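PDB 3K25: Slr1438 protein, which is of unconfirmed function but belongs to the aldose 1-epimerase family, so it may bind carbohydrate and act as an isomerase. Local coordinates for residues Ile66-Cys71 and Phe128-Val133; Ile149-Leu152 and Arg156-Phe159; Ser257-Ala262 and Gly266-Trp271. All blocks are in the same frame, centred on the assembly; numbering follows the deposited sequence.

Contact 1. Residues Ile66-Cys71 and Phe128-Val133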
loop_
_atom_site.group_PDB
_atom_site.type_symbol
_atom_site.label_atom_id
_atom_site.label_comp_id
_atom_site.label_asym_id
_atom_site.label_seq_id
_atom_site.Cartn_x
_atom_site.Cartn_y
_atom_site.Cartn_z
ATOM N N ILE A 66 -3.209 2.116 1.512
ATOM C CA ILE A 66 -2.754 3.173 0.620
ATOM C C ILE A 66 -2.196 4.329 1.435
ATOM O O ILE A 66 -2.835 4.784 2.389
ATOM C CB ILE A 66 -3.935 3.667 -0.234
ATOM C CG1 ILE A 66 -4.466 2.499 -1.066
ATOM C CG2 ILE A 66 -3.517 4.842 -1.111
ATOM C CD1 ILE A 66 -5.755 2.802 -1.780
ATOM N N LEU A 67 -1.012 4.808 1.050
ATOM C CA LEU A 67 -0.361 5.920 1.751
ATOM C C LEU A 67 -0.395 7.202 0.905
ATOM O O LEU A 67 0.285 7.293 -0.135
ATOM C CB LEU A 67 1.093 5.545 2.086
ATOM C CG LEU A 67 1.348 4.079 2.498
ATOM C CD1 LEU A 67 2.835 3.885 2.743
ATOM C CD2 LEU A 67 0.545 3.709 3.736
ATOM N N PHE A 68 -1.172 8.191 1.355
ATOM C CA PHE A 68 -1.315 9.467 0.636
ATOM C C PHE A 68 -1.918 10.547 1.547
ATOM O O PHE A 68 -2.848 10.278 2.303
ATOM C CB PHE A 68 -2.228 9.257 -0.580
ATOM C CG PHE A 68 -2.582 10.523 -1.309
ATOM C CD1 PHE A 68 -1.789 10.991 -2.357
ATOM C CD2 PHE A 68 -3.726 11.241 -0.967
ATOM C CE1 PHE A 68 -2.139 12.143 -3.052
ATOM C CE2 PHE A 68 -4.074 12.392 -1.653
ATOM C CZ PHE A 68 -3.282 12.843 -2.700
ATOM N N PRO A 69 -1.434 11.796 1.463
ATOM C CA PRO A 69 -0.381 12.355 0.615
ATOM C C PRO A 69 1.056 12.210 1.135
ATOM O O PRO A 69 1.937 12.933 0.695
ATOM C CB PRO A 69 -0.800 13.811 0.480
ATOM C CG PRO A 69 -1.331 14.105 1.865
ATOM C CD PRO A 69 -2.160 12.873 2.171
ATOM N N ILE A 70 1.291 11.305 2.082
ATOM C CA ILE A 70 2.659 11.075 2.560
ATOM C C ILE A 70 2.822 9.620 2.966
ATOM O O ILE A 70 1.837 8.913 3.221
ATOM C CB ILE A 70 3.070 11.925 3.817
ATOM C CG1 ILE A 70 2.263 11.476 5.045
ATOM C CG2 ILE A 70 2.918 13.415 3.530
ATOM C CD1 ILE A 70 2.691 12.120 6.366
ATOM N N CYS A 71 4.076 9.178 3.011
ATOM C CA CYS A 71 4.400 7.832 3.439
ATOM C C CYS A 71 5.211 8.028 4.727
ATOM O O CYS A 71 6.150 8.830 4.772
ATOM C CB CYS A 71 5.216 7.111 2.363
ATOM S SG CYS A 71 4.378 6.978 0.747
ATOM N N PHE A 128 -4.850 21.094 -0.913
ATOM C CA PHE A 128 -4.797 20.871 -2.356
ATOM C C PHE A 128 -6.027 20.107 -2.823
ATOM O O PHE A 128 -6.407 19.098 -2.229
ATOM C CB PHE A 128 -3.523 20.115 -2.730
ATOM C CG PHE A 128 -2.268 20.816 -2.311
ATOM C CD1 PHE A 128 -1.721 21.823 -3.100
ATOM C CD2 PHE A 128 -1.641 20.482 -1.116
ATOM C CE1 PHE A 128 -0.564 22.491 -2.711
ATOM C CE2 PHE A 128 -0.483 21.141 -0.713
ATOM C CZ PHE A 128 0.061 22.153 -1.517
ATOM N N ALA A 129 -6.644 20.600 -3.890
ATOM C CA ALA A 129 -7.850 19.991 -4.445
ATOM C C ALA A 129 -7.543 18.714 -5.223
ATOM O O ALA A 129 -7.721 18.659 -6.451
ATOM C CB ALA A 129 -8.554 20.997 -5.355
ATOM N N PHE A 130 -7.114 17.682 -4.507
ATOM C CA PHE A 130 -6.759 16.416 -5.138
ATOM C C PHE A 130 -7.942 15.526 -5.499
ATOM O O PHE A 130 -9.023 15.615 -4.915
ATOM C CB PHE A 130 -5.812 15.620 -4.221
ATOM C CG PHE A 130 -6.518 14.871 -3.121
ATOM C CD1 PHE A 130 -7.079 13.616 -3.368
ATOM C CD2 PHE A 130 -6.677 15.446 -1.866
ATOM C CE1 PHE A 130 -7.798 12.943 -2.379
ATOM C CE2 PHE A 130 -7.389 14.793 -0.862
ATOM C CZ PHE A 130 -7.957 13.534 -1.115
ATOM N N GLU A 131 -7.714 14.656 -6.471
ATOM C CA GLU A 131 -8.711 13.677 -6.880
ATOM C C GLU A 131 -7.967 12.430 -7.351
ATOM O O GLU A 131 -7.152 12.487 -8.270
ATOM C CB GLU A 131 -9.631 14.193 -7.994
ATOM C CG GLU A 131 -10.828 13.253 -8.187
ATOM C CD GLU A 131 -11.966 13.849 -8.999
ATOM O OE1 GLU A 131 -11.789 14.008 -10.220
ATOM O OE2 GLU A 131 -13.035 14.157 -8.414
ATOM N N LEU A 132 -8.247 11.310 -6.700
ATOM C CA LEU A 132 -7.602 10.054 -7.038
ATOM C C LEU A 132 -8.595 9.037 -7.562
ATOM O O LEU A 132 -9.668 8.868 -6.988
ATOM C CB LEU A 132 -6.928 9.460 -5.795
ATOM C CG LEU A 132 -5.560 9.916 -5.292
ATOM C CD1 LEU A 132 -5.379 11.411 -5.438
ATOM C CD2 LEU A 132 -5.437 9.482 -3.829
ATOM N N VAL A 133 -8.241 8.376 -8.658
ATOM C CA VAL A 133 -9.073 7.314 -9.205
ATOM C C VAL A 133 -8.117 6.143 -9.383
ATOM O O VAL A 133 -7.164 6.215 -10.162
ATOM C CB VAL A 133 -9.717 7.664 -10.580
ATOM C CG1 VAL A 133 -10.757 8.772 -10.423
ATOM C CG2 VAL A 133 -8.653 8.076 -11.554
#

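Contact 2. Residues Ile149-Leu152 and Arg156-Phe159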
loop_
_atom_site.group_PDB
_atom_site.type_symbol
_atom_site.label_atom_id
_atom_site.label_comp_id
_atom_site.label_asym_id
_atom_site.label_seq_id
_atom_site.Cartn_x
_atom_site.Cartn_y
_atom_site.Cartn_z
ATOM N N ILE A 149 -3.371 10.541 -10.230
ATOM C CA ILE A 149 -3.349 11.517 -9.154
ATOM C C ILE A 149 -3.653 12.847 -9.831
ATOM O O ILE A 149 -2.888 13.323 -10.674
ATOM C CB ILE A 149 -1.957 11.568 -8.459
ATOM C CG1 ILE A 149 -1.567 10.172 -7.959
ATOM C CG2 ILE A 149 -1.993 12.506 -7.261
ATOM C CD1 ILE A 149 -1.184 9.195 -9.044
ATOM N N ALA A 150 -4.785 13.444 -9.485
ATOM C CA ALA A 150 -5.142 14.701 -10.111
ATOM C C ALA A 150 -5.156 15.877 -9.160
ATOM O O ALA A 150 -5.451 15.749 -7.971
ATOM C CB ALA A 150 -6.505 14.579 -10.812
ATOM N N ASN A 151 -4.804 17.030 -9.706
ATOM C CA ASN A 151 -4.827 18.267 -8.955
ATOM C C ASN A 151 -5.896 19.128 -9.639
ATOM O O ASN A 151 -5.701 19.621 -10.747
ATOM C CB ASN A 151 -3.464 18.944 -8.997
ATOM C CG ASN A 151 -3.491 20.303 -8.371
ATOM O OD1 ASN A 151 -4.433 20.640 -7.643
ATOM N ND2 ASN A 151 -2.460 21.102 -8.633
ATOM N N LEU A 152 -7.037 19.273 -8.979
ATOM C CA LEU A 152 -8.142 20.042 -9.530
ATOM C C LEU A 152 -8.180 21.438 -8.929
ATOM O O LEU A 152 -9.220 22.099 -8.905
ATOM C CB LEU A 152 -9.463 19.304 -9.279
ATOM C CG LEU A 152 -9.510 17.875 -9.857
ATOM C CD1 LEU A 152 -10.904 17.272 -9.693
ATOM C CD2 LEU A 152 -9.136 17.917 -11.315
ATOM N N ARG A 156 0.423 24.156 -7.834
ATOM C CA ARG A 156 1.163 22.898 -7.757
ATOM C C ARG A 156 0.840 22.121 -6.487
ATOM O O ARG A 156 0.651 22.701 -5.412
ATOM C CB ARG A 156 2.664 23.156 -7.788
ATOM C CG ARG A 156 3.109 24.088 -8.871
ATOM C CD ARG A 156 4.609 24.138 -8.900
ATOM N NE ARG A 156 5.176 22.887 -9.392
ATOM C CZ ARG A 156 6.123 22.197 -8.764
ATOM N NH1 ARG A 156 6.609 22.630 -7.609
ATOM N NH2 ARG A 156 6.608 21.088 -9.308
HETATM N N MSE A 157 0.793 20.801 -6.613
HETATM C CA MSE A 157 0.475 19.950 -5.482
HETATM C C MSE A 157 1.598 18.967 -5.201
HETATM O O MSE A 157 1.907 18.104 -6.021
HETATM C CB MSE A 157 -0.822 19.192 -5.759
HETATM C CG MSE A 157 -1.248 18.251 -4.653
HETATM SE SE MSE A 157 -2.832 17.243 -5.144
HETATM C CE MSE A 157 -1.985 15.978 -6.356
ATOM N N PRO A 158 2.250 19.106 -4.043
ATOM C CA PRO A 158 3.327 18.171 -3.746
ATOM C C PRO A 158 2.651 16.970 -3.109
ATOM O O PRO A 158 1.588 17.114 -2.511
ATOM C CB PRO A 158 4.185 18.957 -2.764
ATOM C CG PRO A 158 3.167 19.696 -1.974
ATOM C CD PRO A 158 2.176 20.169 -3.024
ATOM N N PHE A 159 3.234 15.788 -3.247
ATOM C CA PHE A 159 2.627 14.611 -2.640
ATOM C C PHE A 159 3.517 13.377 -2.673
ATOM O O PHE A 159 4.546 13.332 -3.343
ATOM C CB PHE A 159 1.305 14.261 -3.338
ATOM C CG PHE A 159 1.488 13.476 -4.600
ATOM C CD1 PHE A 159 1.802 14.121 -5.801
ATOM C CD2 PHE A 159 1.425 12.074 -4.579
ATOM C CE1 PHE A 159 2.053 13.381 -6.968
ATOM C CE2 PHE A 159 1.678 11.322 -5.738
ATOM C CZ PHE A 159 1.994 11.975 -6.936
#

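Contact 3. Residues Ser257-Ala262 and Gly266-Trp271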
loop_
_atom_site.group_PDB
_atom_site.type_symbol
_atom_site.label_atom_id
_atom_site.label_comp_id
_atom_site.label_asym_id
_atom_site.label_seq_id
_atom_site.Cartn_x
_atom_site.Cartn_y
_atom_site.Cartn_z
ATOM N N SER A 257 6.574 6.346 -3.392
ATOM C CA SER A 257 7.056 7.301 -4.385
ATOM C C SER A 257 8.221 8.075 -3.772
ATOM O O SER A 257 9.120 8.566 -4.474
ATOM C CB SER A 257 5.930 8.255 -4.830
ATOM O OG SER A 257 5.446 9.042 -3.756
ATOM N N GLY A 258 8.201 8.152 -2.446
ATOM C CA GLY A 258 9.245 8.849 -1.717
ATOM C C GLY A 258 9.345 8.341 -0.291
ATOM O O GLY A 258 8.426 7.675 0.195
ATOM N N PRO A 259 10.453 8.637 0.407
ATOM C CA PRO A 259 10.667 8.203 1.793
ATOM C C PRO A 259 9.943 9.058 2.836
ATOM O O PRO A 259 9.204 9.985 2.503
ATOM C CB PRO A 259 12.182 8.291 1.938
ATOM C CG PRO A 259 12.505 9.495 1.110
ATOM C CD PRO A 259 11.669 9.277 -0.136
ATOM N N ARG A 260 10.161 8.741 4.105
ATOM C CA ARG A 260 9.541 9.499 5.175
ATOM C C ARG A 260 10.024 10.944 5.143
ATOM O O ARG A 260 11.186 11.216 4.829
ATOM C CB ARG A 260 9.866 8.876 6.535
ATOM C CG ARG A 260 9.395 9.721 7.710
ATOM C CD ARG A 260 9.529 9.008 9.050
ATOM N NE ARG A 260 10.918 8.811 9.457
ATOM C CZ ARG A 260 11.286 8.286 10.624
ATOM N NH1 ARG A 260 10.363 7.907 11.502
ATOM N NH2 ARG A 260 12.575 8.138 10.916
ATOM N N ASN A 261 9.114 11.858 5.466
ATOM C CA ASN A 261 9.370 13.296 5.515
ATOM C C ASN A 261 9.745 13.931 4.174
ATOM O O ASN A 261 10.410 14.965 4.119
ATOM C CB ASN A 261 10.451 13.602 6.545
ATOM C CG ASN A 261 10.411 15.042 7.009
ATOM O OD1 ASN A 261 11.449 15.680 7.148
ATOM N ND2 ASN A 261 9.208 15.561 7.257
ATOM N N ALA A 262 9.303 13.309 3.094
ATOM C CA ALA A 262 9.571 13.809 1.752
ATOM C C ALA A 262 8.850 15.148 1.494
ATOM O O ALA A 262 9.356 16.012 0.773
ATOM C CB ALA A 262 9.136 12.754 0.724
ATOM N N GLY A 266 11.841 17.224 0.470
ATOM C CA GLY A 266 11.797 17.334 -0.976
ATOM C C GLY A 266 12.364 16.093 -1.638
ATOM O O GLY A 266 12.320 15.962 -2.855
ATOM N N GLU A 267 12.886 15.174 -0.838
ATOM C CA GLU A 267 13.477 13.952 -1.370
ATOM C C GLU A 267 12.472 13.040 -2.098
ATOM O O GLU A 267 11.521 12.521 -1.506
ATOM C CB GLU A 267 14.173 13.183 -0.242
ATOM C CG GLU A 267 15.065 12.056 -0.731
ATOM C CD GLU A 267 15.669 11.262 0.410
ATOM O OE1 GLU A 267 16.301 10.216 0.133
ATOM O OE2 GLU A 267 15.520 11.683 1.581
ATOM N N GLN A 268 12.707 12.852 -3.393
ATOM C CA GLN A 268 11.844 12.027 -4.242
ATOM C C GLN A 268 10.413 12.516 -4.142
ATOM O O GLN A 268 9.479 11.752 -4.378
ATOM C CB GLN A 268 11.893 10.546 -3.829
ATOM C CG GLN A 268 13.291 9.916 -3.844
ATOM C CD GLN A 268 13.275 8.428 -3.496
ATOM O OE1 GLN A 268 12.454 7.970 -2.694
ATOM N NE2 GLN A 268 14.197 7.675 -4.083
ATOM N N LEU A 269 10.237 13.781 -3.770
ATOM C CA LEU A 269 8.898 14.333 -3.655
ATOM C C LEU A 269 8.309 14.442 -5.065
ATOM O O LEU A 269 9.050 14.541 -6.038
ATOM C CB LEU A 269 8.949 15.708 -2.982
ATOM C CG LEU A 269 7.604 16.399 -2.760
ATOM C CD1 LEU A 269 6.709 15.504 -1.919
ATOM C CD2 LEU A 269 7.802 17.749 -2.084
ATOM N N ALA A 270 6.986 14.408 -5.181
ATOM C CA ALA A 270 6.336 14.497 -6.487
ATOM C C ALA A 270 5.317 15.632 -6.547
ATOM O O ALA A 270 4.760 16.047 -5.522
ATOM C CB ALA A 270 5.656 13.162 -6.825
ATOM N N TRP A 271 5.065 16.123 -7.757
ATOM C CA TRP A 271 4.133 17.220 -7.948
ATOM C C TRP A 271 3.153 16.979 -9.083
ATOM O O TRP A 271 3.408 16.176 -9.987
ATOM C CB TRP A 271 4.885 18.524 -8.231
ATOM C CG TRP A 271 5.830 18.987 -7.143
ATOM C CD1 TRP A 271 7.097 18.533 -6.903
ATOM C CD2 TRP A 271 5.567 19.982 -6.141
ATOM N NE1 TRP A 271 7.635 19.179 -5.817
ATOM C CE2 TRP A 271 6.718 20.073 -5.329
ATOM C CE3 TRP A 271 4.470 20.804 -5.853
ATOM C CZ2 TRP A 271 6.802 20.950 -4.249
ATOM C CZ3 TRP A 271 4.553 21.675 -4.779
ATOM C CH2 TRP A 271 5.712 21.740 -3.989
#

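Contact 1. Residues Ile66-Cys71 and Phe128-Val133
Phe68 reaches across the inside of a beta-sandwich to meet Phe130 and Leu132. The sandwich is that of the galactose mutarotase-like fold, to which the aldose 1-epimerase family belongs. Phe68 directly follows strand 66-67, which pairs with strand 157-168 in one sheet. Phe130 and Leu132 lie on strand 130-139 of the facing sheet. The backbones stay well apart, with Phe68 CA and Leu132 CA 9.9 Å from each other. The gap is spanned by side chains alone, and all three are buried.

Phe68 has the largest share of the contact. Its CG stands anti to the backbone N (chi1 173°), which sends the ring toward the other sheet. The CE2 and CZ end of the ring then meets Phe130. This is an edge-to-face pair: the edge of Phe68 points at the face of Phe130. The ring centroids are 5.0 Å apart and the planes meet at 66°. Phe68 CE2 sits over the centre of the Phe130 ring.

Leu132 comes from the opposite direction and lays its CD2 methyl over one face of Phe68; its CD1 methyl lies 3.7 Å from Phe68 CZ. The opposite face of the Phe68 ring is covered by CB of the next residue, Pro69, which follows a cis peptide bond. The ring is therefore sandwiched between leucine and proline. Ile149 of the neighbouring strand 142-151 packs on Leu132, and Met157 packs on Phe130. The CH-pi contact is nearly centred: Leu132 CD2 stands 3.8 Å from the Phe68 ring centroid, 12° off the ring normal.

Contact 2. Residues Ile149-Leu152 and Arg156-Phe159
Ile149 and Asn151 face Met157 and Phe159 across a short loop of the chain. Met157 is modelled as selenomethionine. Strand segments 149-151 and 157-159 run roughly antiparallel, at 151°, but they are not paired neighbours. Their axes come no closer than 8.8 Å, and side chains fill the space between them.

The apolar contacts centre on one methyl, Ile149 CG2. It lies anti to the backbone N, with CG1 beside that N (chi1 -56°). From there it touches both Met157 and Phe159. Met157 CE is 3.6 Å from Ile149 CG2. The selenomethionine chain is extended as far as SE and then bends (chi3 76°), which turns CE toward the isoleucine; the two side chains cross at about a right angle. CE also passes near the backbone of the first strand, 3.8 Å from Ala150 O.

The aromatic contact is a CH-pi interaction. Ile149 CG2 stands over the middle of one face of the Phe159 ring, 4.0 Å from the ring centroid. Ile149 CG1 lies near the CE2 and CZ side of the same ring.

The polar group of this contact is the Asn151 amide. It lies alongside Met157, with Asn151 ND2 3.8 Å from Met157 CB, and the two side chains point in opposite directions. The polar ends of the amide are held by other residues. ND2 donates to Gln155 O and Val272 O, and OD1 accepts from Gly153 N. The buried amide thus ties the loop after strand 142-151 to strand 270-272.

Strand 142-151 belongs to one sheet and strand 157-168 to the other. Side chains from the inner sides of the two sheets pack together beside the loop that joins them, as in the core of a galactose mutarotase-like beta-sandwich.

Contact 3. Residues Ser257-Ala262 and Gly266-Trp271
A short helix, 262-265, begins at the last residue of segment 257-262 and leads into segment 266-271, and a backbone hydrogen bond closes it. Gly266 N donates to Ala262 O at 2.8 Å, with an N-H...O angle of 145°. Gly266 is the first residue past the helix, and its phi of 94° turns the chain back. Leu269 lies beside the same carbonyl, with its CD2 3.7 Å from Ala262 O.

The chain returns along its own path, which brings Glu267 and Gln268 next to Gly258 and Pro259. Pro259 takes contacts from both. Its CG is 3.7 Å from Glu267 CD, and the two side chains cross at about a right angle. Glu267 has CG anti to the backbone N (chi1 -168°) and a chain extended beyond it, which carries the carboxylate to the proline ring. The backbone of Glu267 serves the contact too: its O lies near Ala262 CB.

Two type II beta turns frame this loop. The first runs from Pro259 to Ala262, the second from Gly266 to Leu269. The loop links strands 250-256 and 270-272, which both pair with strand 157-168 in one sheet of the mutarotase-like sandwich.

Gln268 is at the middle of the second turn. Its CB is 3.5 Å from Ser257 O, and its extended chain brings OE1 to 3.5 Å from Gly258 CA and beside Pro259 CD. The amide finds its polar partners elsewhere: OE1 accepts from Thr239 OG1, and NE2 has a weak bond to Gln238 O. Ser257 OG likewise accepts a hydrogen bond from Leu161 N, on strand 157-168.

Contacts 1 and 2 are buried and lie between the two sheets. Contact 3 is partly buried and sits in a loop at the end of one sheet. Strands 130-139 and 142-151 are neighbours, so contacts 1 and 2 draw on adjacent strands of the same sheet; Glu131 O and Ala150 N, 2.8 Å apart, probably form one of their bonds. All three contacts reach the other sheet, through strands 66-67, 157-168 and 270-272; there Phe159 N of contact 2 probably bonds to Ala270 O of contact 3. The chemistry follows the place. Contact 1 is wholly apolar and aromatic. Contact 2 adds one buried amide. Contact 3 relies on backbone turns, a proline and polar side chains.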